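Side-chain contacts in packaging protein UL32 (Human herpesvirus 8 type M, PDB 6XF9), which probably helps bring new capsids to nuclear replication compartments, and forms a zinc-binding pentameric ring required for packaging the viral genome: residues Q18-A23 against C278-T283; V327-R332 against E362-L367. All coordinates share one frame; numbering follows the deposited sequence.

Contact 1 of 2, residues Q18-A23 against C278-T283; sequences QKLLAA and CLMHPT
Met280 runs outward with its CG anti to the carbonyl carbon (chi1 -75°) and then bends at chi3 (77°), which brings its sulfur up to both Leu20 and Leu21 of the helix and turns its methyl to Leu20. Leu20 meets it with CG anti to the backbone N (chi1 176°), a turn that carries the branched end nearer to Met280 than the direction of its CB would suggest. The methyl CE of Met280 then lies 3.7 Å from Leu20 CD2, and its SD stands 4.0 Å from Leu20 CG. Leu21 crosses Met280 at about a right angle and touches with one branch alone, CD2, at 4.1 Å from Met280 SD. Past the end of the helix, Leu279 CD1 makes a looser approach, 4.4 Å from the carbonyl O of Ala23. All five residues are buried, yet the backbones stay well separated, with Leu21 CA 8.3 Å from Met280 CA, so side-chain length bridges the gap. The backbone of the 3-10 turn is tied down as well: Leu279 shares a backbone hydrogen bond with Ser24, and Met280 O accepts one from Thr92 OG1. This is buried apolar packing in a mainly helical protein, away from the zinc sites: the methionine of the 3-10 turn 278-280 lies against the C-terminal end of helix 14-22, and Trp89 of helix 89-106 touches both Leu21 and Met280.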
ATOM      1  N   GLN D  18     -54.721  -8.039  -0.620  1.00 79.72           N
ATOM      2  CA  GLN D  18     -54.753  -6.655  -1.093  1.00 81.74           C
ATOM      3  C   GLN D  18     -54.138  -5.726  -0.068  1.00 82.41           C
ATOM      4  O   GLN D  18     -53.471  -4.746  -0.420  1.00 83.65           O
ATOM      5  CB  GLN D  18     -56.179  -6.190  -1.367  1.00 83.09           C
ATOM      6  CG  GLN D  18     -56.855  -6.634  -2.624  1.00 83.25           C
ATOM      7  CD  GLN D  18     -58.309  -6.239  -2.613  1.00 84.63           C
ATOM      8  OE1 GLN D  18     -58.808  -5.747  -1.600  1.00 85.31           O
ATOM      9  NE2 GLN D  18     -58.999  -6.414  -3.749  1.00 84.96           N
ATOM     10  N   LYS D  19     -54.367  -6.007   1.214  1.00 78.52           N
ATOM     11  CA  LYS D  19     -53.819  -5.145   2.252  1.00 79.04           C
ATOM     12  C   LYS D  19     -52.299  -5.249   2.288  1.00 78.22           C
ATOM     13  O   LYS D  19     -51.624  -4.281   2.645  1.00 79.14           O
ATOM     14  CB  LYS D  19     -54.433  -5.484   3.611  1.00 78.64           C
ATOM     15  CG  LYS D  19     -55.986  -5.367   3.634  1.00 79.81           C
ATOM     16  CD  LYS D  19     -56.457  -3.968   3.179  1.00 82.39           C
ATOM     17  CE  LYS D  19     -56.301  -2.845   4.208  1.00 83.81           C
ATOM     18  NZ  LYS D  19     -56.965  -1.565   3.753  1.00 85.66           N
ATOM     19  N   LEU D  20     -51.752  -6.425   1.941  1.00 60.97           N
ATOM     20  CA  LEU D  20     -50.302  -6.588   1.808  1.00 59.97           C
ATOM     21  C   LEU D  20     -49.761  -5.849   0.580  1.00 61.72           C
ATOM     22  O   LEU D  20     -48.719  -5.185   0.660  1.00 62.37           O
ATOM     23  CB  LEU D  20     -49.927  -8.072   1.730  1.00 56.89           C
ATOM     24  CG  LEU D  20     -48.459  -8.402   1.487  1.00 54.94           C
ATOM     25  CD1 LEU D  20     -47.629  -7.870   2.623  1.00 54.39           C
ATOM     26  CD2 LEU D  20     -48.252  -9.884   1.335  1.00 51.67           C
ATOM     27  N   LEU D  21     -50.422  -5.986  -0.580  1.00 52.42           N
ATOM     28  CA  LEU D  21     -49.948  -5.284  -1.773  1.00 53.61           C
ATOM     29  C   LEU D  21     -49.981  -3.768  -1.586  1.00 55.07           C
ATOM     30  O   LEU D  21     -49.052  -3.065  -1.999  1.00 55.07           O
ATOM     31  CB  LEU D  21     -50.777  -5.674  -2.993  1.00 53.89           C
ATOM     32  CG  LEU D  21     -50.653  -7.065  -3.598  1.00 52.37           C
ATOM     33  CD1 LEU D  21     -51.722  -7.261  -4.672  1.00 52.87           C
ATOM     34  CD2 LEU D  21     -49.278  -7.236  -4.191  1.00 52.27           C
ATOM     35  N   ALA D  22     -51.040  -3.240  -0.965  1.00 61.59           N
ATOM     36  CA  ALA D  22     -51.108  -1.797  -0.764  1.00 62.48           C
ATOM     37  C   ALA D  22     -49.971  -1.323   0.121  1.00 62.18           C
ATOM     38  O   ALA D  22     -49.360  -0.282  -0.146  1.00 62.57           O
ATOM     39  CB  ALA D  22     -52.456  -1.407  -0.170  1.00 63.50           C
ATOM     40  N   ALA D  23     -49.677  -2.062   1.195  1.00 64.06           N
ATOM     41  CA  ALA D  23     -48.557  -1.732   2.079  1.00 63.45           C
ATOM     42  C   ALA D  23     -47.186  -2.031   1.462  1.00 62.46           C
ATOM     43  O   ALA D  23     -46.169  -1.837   2.141  1.00 61.72           O
ATOM     44  CB  ALA D  23     -48.702  -2.490   3.402  1.00 62.60           C
ATOM     45  N   CYS D 278     -43.052  -3.532  -5.111  1.00 52.34           N
ATOM     46  CA  CYS D 278     -41.653  -3.932  -5.161  1.00 50.86           C
ATOM     47  C   CYS D 278     -41.052  -4.149  -3.784  1.00 51.22           C
ATOM     48  O   CYS D 278     -39.968  -4.730  -3.694  1.00 49.82           O
ATOM     49  CB  CYS D 278     -40.830  -2.886  -5.925  1.00 50.41           C
ATOM     50  SG  CYS D 278     -40.890  -1.213  -5.223  1.00 52.37           S
ATOM     51  N   LEU D 279     -41.725  -3.720  -2.713  1.00 43.16           N
ATOM     52  CA  LEU D 279     -41.248  -3.995  -1.366  1.00 43.53           C
ATOM     53  C   LEU D 279     -41.493  -5.432  -0.958  1.00 42.41           C
ATOM     54  O   LEU D 279     -41.278  -5.771   0.212  1.00 42.97           O
ATOM     55  CB  LEU D 279     -41.890  -3.037  -0.363  1.00 45.67           C
ATOM     56  CG  LEU D 279     -41.531  -1.570  -0.582  1.00 46.93           C
ATOM     57  CD1 LEU D 279     -42.262  -0.657   0.397  1.00 47.97           C
ATOM     58  CD2 LEU D 279     -40.033  -1.373  -0.456  1.00 45.80           C
ATOM     59  N   MET D 280     -41.977  -6.265  -1.884  1.00 52.18           N
ATOM     60  CA  MET D 280     -42.049  -7.709  -1.705  1.00 50.01           C
ATOM     61  C   MET D 280     -41.009  -8.471  -2.518  1.00 47.91           C
ATOM     62  O   MET D 280     -40.976  -9.704  -2.454  1.00 45.16           O
ATOM     63  CB  MET D 280     -43.439  -8.224  -2.075  1.00 48.97           C
ATOM     64  CG  MET D 280     -44.493  -7.933  -1.057  1.00 50.06           C
ATOM     65  SD  MET D 280     -46.089  -8.255  -1.793  1.00 49.36           S
ATOM     66  CE  MET D 280     -46.173 -10.037  -1.730  1.00 46.26           C
ATOM     67  N   HIS D 281     -40.172  -7.785  -3.254  1.00 54.60           N
ATOM     68  CA  HIS D 281     -39.125  -8.242  -4.140  1.00 51.69           C
ATOM     69  C   HIS D 281     -37.772  -8.045  -3.458  1.00 50.23           C
ATOM     70  O   HIS D 281     -37.633  -7.163  -2.603  1.00 51.87           O
ATOM     71  CB  HIS D 281     -39.158  -7.443  -5.444  1.00 52.19           C
ATOM     72  CG  HIS D 281     -38.368  -8.066  -6.543  1.00 50.03           C
ATOM     73  ND1 HIS D 281     -36.999  -7.941  -6.638  1.00 48.00           N
ATOM     74  CD2 HIS D 281     -38.756  -8.805  -7.612  1.00 49.74           C
ATOM     75  CE1 HIS D 281     -36.571  -8.610  -7.698  1.00 46.45           C
ATOM     76  NE2 HIS D 281     -37.618  -9.142  -8.307  1.00 47.54           N
ATOM     77  N   PRO D 282     -36.746  -8.843  -3.777  1.00 42.20           N
ATOM     78  CA  PRO D 282     -35.453  -8.688  -3.078  1.00 41.02           C
ATOM     79  C   PRO D 282     -34.779  -7.320  -3.230  1.00 42.22           C
ATOM     80  O   PRO D 282     -34.028  -6.915  -2.330  1.00 42.52           O
ATOM     81  CB  PRO D 282     -34.597  -9.808  -3.682  1.00 37.95           C
ATOM     82  CG  PRO D 282     -35.462 -10.468  -4.785  1.00 37.38           C
ATOM     83  CD  PRO D 282     -36.860 -10.170  -4.399  1.00 39.84           C
ATOM     84  N   THR D 283     -34.972  -6.607  -4.337  1.00 48.28           N
ATOM     85  CA  THR D 283     -34.247  -5.358  -4.548  1.00 48.58           C
ATOM     86  C   THR D 283     -34.985  -4.116  -4.029  1.00 51.43           C
ATOM     87  O   THR D 283     -34.431  -3.012  -4.090  1.00 51.88           O
ATOM     88  CB  THR D 283     -33.935  -5.195  -6.031  1.00 47.33           C
ATOM     89  OG1 THR D 283     -35.152  -4.903  -6.713  1.00 49.14           O
ATOM     90  CG2 THR D 283     -33.367  -6.477  -6.599  1.00 44.59           C
TER

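Contact 2 of 2, residues V327-R332 against E362-L367. With ZN (zinc ion), chain P.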
ATOM      1  N   VAL D 327     -21.365 -15.134 -32.877  1.00 48.63           N
ATOM      2  CA  VAL D 327     -22.379 -14.111 -32.731  1.00 47.77           C
ATOM      3  C   VAL D 327     -22.561 -13.787 -31.232  1.00 46.56           C
ATOM      4  O   VAL D 327     -22.555 -14.683 -30.439  1.00 46.69           O
ATOM      5  CB  VAL D 327     -23.676 -14.641 -33.308  1.00 48.47           C
ATOM      6  CG1 VAL D 327     -24.854 -13.942 -32.717  1.00 47.66           C
ATOM      7  CG2 VAL D 327     -23.681 -14.515 -34.800  1.00 49.23           C
ATOM      8  N   LYS D 328     -22.727 -12.539 -30.851  1.00 49.33           N
ATOM      9  CA  LYS D 328     -22.852 -12.200 -29.439  1.00 47.58           C
ATOM     10  C   LYS D 328     -24.118 -12.753 -28.789  1.00 47.97           C
ATOM     11  O   LYS D 328     -25.112 -12.964 -29.434  1.00 48.98           O
ATOM     12  CB  LYS D 328     -22.650 -10.703 -29.205  1.00 45.98           C
ATOM     13  CG  LYS D 328     -23.844  -9.824 -29.473  1.00 45.93           C
ATOM     14  CD  LYS D 328     -23.454  -8.440 -29.941  1.00 44.96           C
ATOM     15  CE  LYS D 328     -22.913  -7.575 -28.839  1.00 43.00           C
ATOM     16  NZ  LYS D 328     -22.414  -6.304 -29.390  1.00 42.70           N
ATOM     17  N   LEU D 329     -24.067 -12.991 -27.494  1.00 45.15           N
ATOM     18  CA  LEU D 329     -25.168 -13.639 -26.795  1.00 45.16           C
ATOM     19  C   LEU D 329     -26.484 -12.881 -26.991  1.00 45.15           C
ATOM     20  O   LEU D 329     -27.547 -13.500 -27.072  1.00 45.82           O
ATOM     21  CB  LEU D 329     -24.828 -13.781 -25.317  1.00 42.74           C
ATOM     22  CG  LEU D 329     -23.720 -14.794 -25.099  1.00 42.61           C
ATOM     23  CD1 LEU D 329     -23.152 -14.737 -23.669  1.00 39.45           C
ATOM     24  CD2 LEU D 329     -24.289 -16.128 -25.435  1.00 44.68           C
ATOM     25  N   VAL D 330     -26.452 -11.542 -27.059  1.00 43.92           N
ATOM     26  CA  VAL D 330     -27.728 -10.832 -27.204  1.00 43.41           C
ATOM     27  C   VAL D 330     -28.290 -11.009 -28.612  1.00 44.77           C
ATOM     28  O   VAL D 330     -29.513 -10.988 -28.804  1.00 44.69           O
ATOM     29  CB  VAL D 330     -27.623  -9.333 -26.835  1.00 41.76           C
ATOM     30  CG1 VAL D 330     -27.433  -9.152 -25.356  1.00 40.08           C
ATOM     31  CG2 VAL D 330     -26.518  -8.651 -27.590  1.00 41.80           C
ATOM     32  N   ASP D 331     -27.427 -11.169 -29.619  1.00 56.45           N
ATOM     33  CA  ASP D 331     -27.907 -11.461 -30.970  1.00 57.55           C
ATOM     34  C   ASP D 331     -28.406 -12.903 -31.104  1.00 58.39           C
ATOM     35  O   ASP D 331     -29.452 -13.137 -31.718  1.00 58.61           O
ATOM     36  CB  ASP D 331     -26.804 -11.165 -31.983  1.00 58.08           C
ATOM     37  CG  ASP D 331     -26.647  -9.679 -32.232  1.00 57.25           C
ATOM     38  OD1 ASP D 331     -27.685  -8.975 -32.148  1.00 56.67           O
ATOM     39  OD2 ASP D 331     -25.495  -9.214 -32.463  1.00 57.06           O
ATOM     40  N   ARG D 332     -27.695 -13.874 -30.510  1.00 47.89           N
ATOM     41  CA  ARG D 332     -28.161 -15.260 -30.512  1.00 48.39           C
ATOM     42  C   ARG D 332     -29.546 -15.372 -29.900  1.00 47.60           C
ATOM     43  O   ARG D 332     -30.396 -16.126 -30.387  1.00 47.83           O
ATOM     44  CB  ARG D 332     -27.215 -16.137 -29.712  1.00 48.99           C
ATOM     45  CG  ARG D 332     -25.901 -16.395 -30.329  1.00 49.91           C
ATOM     46  CD  ARG D 332     -25.027 -17.179 -29.388  1.00 50.12           C
ATOM     47  NE  ARG D 332     -23.700 -17.355 -29.949  1.00 50.65           N
ATOM     48  CZ  ARG D 332     -23.160 -18.525 -30.233  1.00 51.60           C
ATOM     49  NH1 ARG D 332     -23.840 -19.636 -29.988  1.00 51.92           N
ATOM     50  NH2 ARG D 332     -21.933 -18.576 -30.744  1.00 51.92           N
ATOM     51  N   GLU D 362     -32.818  -8.590 -21.082  1.00 57.22           N
ATOM     52  CA  GLU D 362     -33.424  -9.284 -19.941  1.00 56.58           C
ATOM     53  C   GLU D 362     -33.085 -10.755 -19.975  1.00 56.65           C
ATOM     54  O   GLU D 362     -32.793 -11.351 -18.935  1.00 55.51           O
ATOM     55  CB  GLU D 362     -34.941  -9.118 -19.900  1.00 56.66           C
ATOM     56  CG  GLU D 362     -35.435  -7.679 -19.787  1.00 57.00           C
ATOM     57  CD  GLU D 362     -36.911  -7.599 -19.451  1.00 56.99           C
ATOM     58  OE1 GLU D 362     -37.696  -7.289 -20.385  1.00 57.29           O
ATOM     59  OE2 GLU D 362     -37.284  -7.891 -18.280  1.00 56.82           O
ATOM     60  N   ILE D 363     -33.140 -11.362 -21.161  1.00 42.22           N
ATOM     61  CA  ILE D 363     -32.822 -12.778 -21.287  1.00 41.79           C
ATOM     62  C   ILE D 363     -31.322 -12.988 -21.144  1.00 42.25           C
ATOM     63  O   ILE D 363     -30.877 -13.939 -20.490  1.00 40.49           O
ATOM     64  CB  ILE D 363     -33.366 -13.314 -22.624  1.00 42.99           C
ATOM     65  CG1 ILE D 363     -34.890 -13.305 -22.590  1.00 42.20           C
ATOM     66  CG2 ILE D 363     -32.878 -14.720 -22.907  1.00 43.22           C
ATOM     67  CD1 ILE D 363     -35.510 -13.327 -23.939  1.00 43.24           C
ATOM     68  N   HIS D 364     -30.515 -12.097 -21.732  1.00 44.02           N
ATOM     69  CA  HIS D 364     -29.068 -12.156 -21.522  1.00 42.72           C
ATOM     70  C   HIS D 364     -28.738 -12.068 -20.042  1.00 39.76           C
ATOM     71  O   HIS D 364     -27.962 -12.873 -19.515  1.00 38.08           O
ATOM     72  CB  HIS D 364     -28.372 -11.017 -22.266  1.00 43.16           C
ATOM     73  CG  HIS D 364     -26.881 -11.009 -22.103  1.00 41.89           C
ATOM     74  ND1 HIS D 364     -26.142  -9.845 -22.040  1.00 40.68           N
ATOM     75  CD2 HIS D 364     -25.989 -12.025 -22.010  1.00 41.35           C
ATOM     76  CE1 HIS D 364     -24.862 -10.145 -21.897  1.00 39.51           C
ATOM     77  NE2 HIS D 364     -24.742 -11.460 -21.877  1.00 39.87           N
ATOM     78  N   LYS D 365     -29.302 -11.067 -19.362  1.00 41.85           N
ATOM     79  CA  LYS D 365     -29.057 -10.881 -17.937  1.00 39.04           C
ATOM     80  C   LYS D 365     -29.454 -12.107 -17.152  1.00 37.48           C
ATOM     81  O   LYS D 365     -28.732 -12.533 -16.245  1.00 35.41           O
ATOM     82  CB  LYS D 365     -29.826  -9.674 -17.436  1.00 39.56           C
ATOM     83  CG  LYS D 365     -29.920  -9.595 -15.960  1.00 37.75           C
ATOM     84  CD  LYS D 365     -30.859  -8.480 -15.566  1.00 38.71           C
ATOM     85  CE  LYS D 365     -31.251  -8.644 -14.137  1.00 37.57           C
ATOM     86  NZ  LYS D 365     -31.968  -7.447 -13.690  1.00 38.98           N
ATOM     87  N   HIS D 366     -30.598 -12.692 -17.476  1.00 42.90           N
ATOM     88  CA  HIS D 366     -31.118 -13.764 -16.635  1.00 40.88           C
ATOM     89  C   HIS D 366     -30.379 -15.067 -16.844  1.00 40.06           C
ATOM     90  O   HIS D 366     -30.060 -15.754 -15.874  1.00 38.20           O
ATOM     91  CB  HIS D 366     -32.620 -13.972 -16.906  1.00 42.04           C
ATOM     92  CG  HIS D 366     -33.193 -15.176 -16.225  1.00 39.99           C
ATOM     93  ND1 HIS D 366     -33.595 -15.165 -14.902  1.00 38.32           N
ATOM     94  CD2 HIS D 366     -33.400 -16.434 -16.675  1.00 39.69           C
ATOM     95  CE1 HIS D 366     -34.032 -16.368 -14.576  1.00 37.09           C
ATOM     96  NE2 HIS D 366     -33.914 -17.159 -15.629  1.00 37.86           N
ATOM     97  N   LEU D 367     -30.067 -15.429 -18.084  1.00 38.88           N
ATOM     98  CA  LEU D 367     -29.462 -16.738 -18.318  1.00 38.84           C
ATOM     99  C   LEU D 367     -27.948 -16.739 -18.170  1.00 38.44           C
ATOM    100  O   LEU D 367     -27.369 -17.795 -17.892  1.00 38.14           O
ATOM    101  CB  LEU D 367     -29.807 -17.262 -19.716  1.00 41.80           C
ATOM    102  CG  LEU D 367     -31.250 -17.673 -20.010  1.00 42.09           C
ATOM    103  CD1 LEU D 367     -31.406 -17.907 -21.501  1.00 45.07           C
ATOM    104  CD2 LEU D 367     -31.629 -18.907 -19.237  1.00 40.43           C
TER
HETATM  105 ZN    ZN P 502     -33.845 -13.488 -13.506  1.00 47.64          ZN
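His364 projects from helix 360-369 against Leu329 and Val330 in the first turn of helix 329-338, a helix-to-helix contact on the helix that also supplies the histidine of a zinc site made of three cysteines and one histidine. Along the second segment, Glu362 comes first and its carbonyl O accepts the backbone N-H of His366. Ile363 turns to other neighbours, packing on Ile333 and Leu337 farther along helix 329-338 and on Leu298.

His364 carries the contact: its CG is anti to the backbone N (chi1 -180°), which extends the imidazole toward the other helix. Val330 CG1 approaches the ring obliquely, 3.6 Å from His364 ND1 and 3.7 Å from His364 CB, while Leu329 CB comes to 3.9 Å from His364 CD2. The Leu329 side chain crosses that of His364 at about a right angle, and its CD1 lies 4.1 Å from His364 NE2. In this facing turn, Asp331 OD2 is hydrogen-bonded to the backbone N of Cys52 of a neighbouring subunit, so the turn bearing Leu329 and Val330 also lies at an interface of the pentamer. The polar partner of the His364 ring is elsewhere: ND1 is hydrogen-bonded to Tyr466 OH, and the two rings meet with planes about 85° apart. This bond probably fixes the imidazole's rotation against the two aliphatic side chains.

Lys365 forms a salt bridge with the terminal carboxylate of Ala467, adding a second tie between this helix and the C-terminal tail. Two residues beyond His364, His366 serves the metal site that Cys296, Cys299 and Cys373 complete, and its ND1 binds the zinc ion at 2.2 Å.

Along the chain the two follow one another, both segments of contact 1 preceding those of contact 2. Their centres lie 29 Å apart and their nearest atoms about 7 Å apart without touching. Contact 1 joins residues far apart in sequence, the end of helix 14-22 and the loop between strands 271-272 and 288-289, its centre about 13 Å from that of the chain. Contact 2 is more local, linking helices 329-338 and 360-369, its centre about 22 Å from the chain's centre. They share no helix or strand. Touched by no other subunit, contact 1 ties N-terminal and later parts of one chain together, whereas contact 2 connects a zinc-binding helix to a turn that reaches the neighbouring subunit of the ring.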